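Local coordinates for protein thiamine pyrophosphokinase (Bacillus subtilis, PDB 3LM8) that catalyses the ATP-dependent conversion of thiamine to thiamine diphosphate, with release of AMP, and takes part in thiamine salvage, at residues 56-59 with 60-63. The protein carries 1 engineered substitution. Numbering follows the deposited sequence.
Sequences TEQE and RRRI
Thr-56 O accepts Arg-60 N at 2.8 Å, the first i to i+4 bond of helix 57-66, which links strands 47-49 and 71-73 in a beta-alpha-beta unit. Thr-56 sits at the N-cap position, yet its hydroxyl makes no capping bond; its backbone N instead donates to Glu-59 OE2 (2.6 Å, 167° at the hydrogen), one half of a capping box without the reciprocal bond. Glu-57 O takes Arg-61 N at 3.2 Å. Gln-58 O accepts Arg-62 N at 2.7 Å. The Gln-58 chain bends at chi2, and OE1 meets the guanidinium of Arg-61 at both NE (3.1 Å) and NH1 (3.2 Å). Both bonds are weak and strongly bent, although the amide and guanidinium planes lie only 20° apart. Further back along the same side chain, Gln-58 CG touches Arg-62 NH2 at 3.8 Å. Glu-59 O accepts Ile-63 N, while Glu-59 OE1 forms a salt bridge with Lys-33. Arg-60 turns elsewhere, pairing with Glu-64 and lying against Phe-52 as a cation-pi partner. The chemistry implies a helix start fastened by backbone bonds and the Glu-59 carboxylate, a negative group that would probably interact favourably with the helix dipole, its charge partly offset by Lys-33; the exposed Gln-58 to Arg-61 pairing adds modest grip.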
loop_
_atom_site.group_PDB
_atom_site.type_symbol
_atom_site.label_atom_id
_atom_site.label_comp_id
_atom_site.label_asym_id
_atom_site.label_seq_id
_atom_site.Cartn_x
_atom_site.Cartn_y
_atom_site.Cartn_z
ATOM N N THR A 56 -7.827 10.117 21.128
ATOM C CA THR A 56 -8.587 10.649 22.255
ATOM C C THR A 56 -8.242 10.092 23.636
ATOM O O THR A 56 -7.703 8.990 23.781
ATOM C CB THR A 56 -10.120 10.479 22.011
ATOM O OG1 THR A 56 -10.664 11.731 21.578
ATOM C CG2 THR A 56 -10.852 10.019 23.275
ATOM N N GLU A 57 -8.564 10.896 24.645
ATOM C CA GLU A 57 -8.363 10.563 26.050
ATOM C C GLU A 57 -8.809 9.130 26.312
ATOM O O GLU A 57 -8.014 8.286 26.725
ATOM C CB GLU A 57 -9.179 11.528 26.918
ATOM C CG GLU A 57 -10.494 11.995 26.259
ATOM C CD GLU A 57 -10.439 13.443 25.769
ATOM O OE1 GLU A 57 -10.280 14.335 26.626
ATOM O OE2 GLU A 57 -10.554 13.694 24.546
ATOM N N GLN A 58 -10.086 8.863 26.065
ATOM C CA GLN A 58 -10.627 7.529 26.268
ATOM C C GLN A 58 -9.846 6.541 25.392
ATOM O O GLN A 58 -9.354 5.521 25.873
ATOM C CB GLN A 58 -12.112 7.507 25.894
ATOM C CG GLN A 58 -12.921 6.419 26.593
ATOM C CD GLN A 58 -13.144 6.709 28.067
ATOM O OE1 GLN A 58 -12.196 6.953 28.814
ATOM N NE2 GLN A 58 -14.401 6.677 28.494
ATOM N N GLU A 59 -9.723 6.868 24.108
ATOM C CA GLU A 59 -9.015 6.021 23.151
ATOM C C GLU A 59 -7.668 5.538 23.666
ATOM O O GLU A 59 -7.271 4.403 23.397
ATOM C CB GLU A 59 -8.833 6.763 21.808
ATOM C CG GLU A 59 -10.017 6.604 20.835
ATOM C CD GLU A 59 -9.968 7.547 19.625
ATOM O OE1 GLU A 59 -10.796 7.375 18.700
ATOM O OE2 GLU A 59 -9.118 8.465 19.593
ATOM N N ARG A 60 -6.968 6.389 24.406
ATOM C CA ARG A 60 -5.658 6.016 24.932
ATOM C C ARG A 60 -5.873 5.001 26.052
ATOM O O ARG A 60 -5.210 3.957 26.106
ATOM C CB ARG A 60 -4.919 7.258 25.457
ATOM C CG ARG A 60 -3.386 7.143 25.471
ATOM C CD ARG A 60 -2.734 8.399 26.057
ATOM N NE ARG A 60 -1.275 8.433 25.908
ATOM C CZ ARG A 60 -0.438 7.509 26.382
ATOM N NH1 ARG A 60 0.871 7.636 26.192
ATOM N NH2 ARG A 60 -0.904 6.453 27.042
ATOM N N ARG A 61 -6.811 5.303 26.942
ATOM C CA ARG A 61 -7.105 4.394 28.036
ATOM C C ARG A 61 -7.500 3.040 27.470
ATOM O O ARG A 61 -6.988 2.002 27.891
ATOM C CB ARG A 61 -8.238 4.939 28.897
ATOM C CG ARG A 61 -7.889 6.201 29.661
ATOM C CD ARG A 61 -8.666 6.215 30.959
ATOM N NE ARG A 61 -10.046 5.792 30.735
ATOM C CZ ARG A 61 -10.895 5.458 31.699
ATOM N NH1 ARG A 61 -12.131 5.088 31.390
ATOM N NH2 ARG A 61 -10.510 5.489 32.969
ATOM N N ARG A 62 -8.413 3.064 26.506
ATOM C CA ARG A 62 -8.891 1.850 25.862
ATOM C C ARG A 62 -7.729 1.041 25.293
ATOM O O ARG A 62 -7.719 -0.186 25.380
ATOM C CB ARG A 62 -9.884 2.213 24.757
ATOM C CG ARG A 62 -10.676 1.042 24.209
ATOM C CD ARG A 62 -11.901 1.540 23.453
ATOM N NE ARG A 62 -12.815 2.272 24.330
ATOM C CZ ARG A 62 -13.900 2.919 23.915
ATOM N NH1 ARG A 62 -14.219 2.936 22.627
ATOM N NH2 ARG A 62 -14.670 3.553 24.789
ATOM N N ILE A 63 -6.741 1.721 24.716
ATOM C CA ILE A 63 -5.598 1.005 24.172
ATOM C C ILE A 63 -4.826 0.362 25.315
ATOM O O ILE A 63 -4.558 -0.835 25.294
ATOM C CB ILE A 63 -4.639 1.937 23.380
ATOM C CG1 ILE A 63 -5.258 2.317 22.036
ATOM C CG2 ILE A 63 -3.308 1.240 23.133
ATOM C CD1 ILE A 63 -4.356 3.191 21.174
#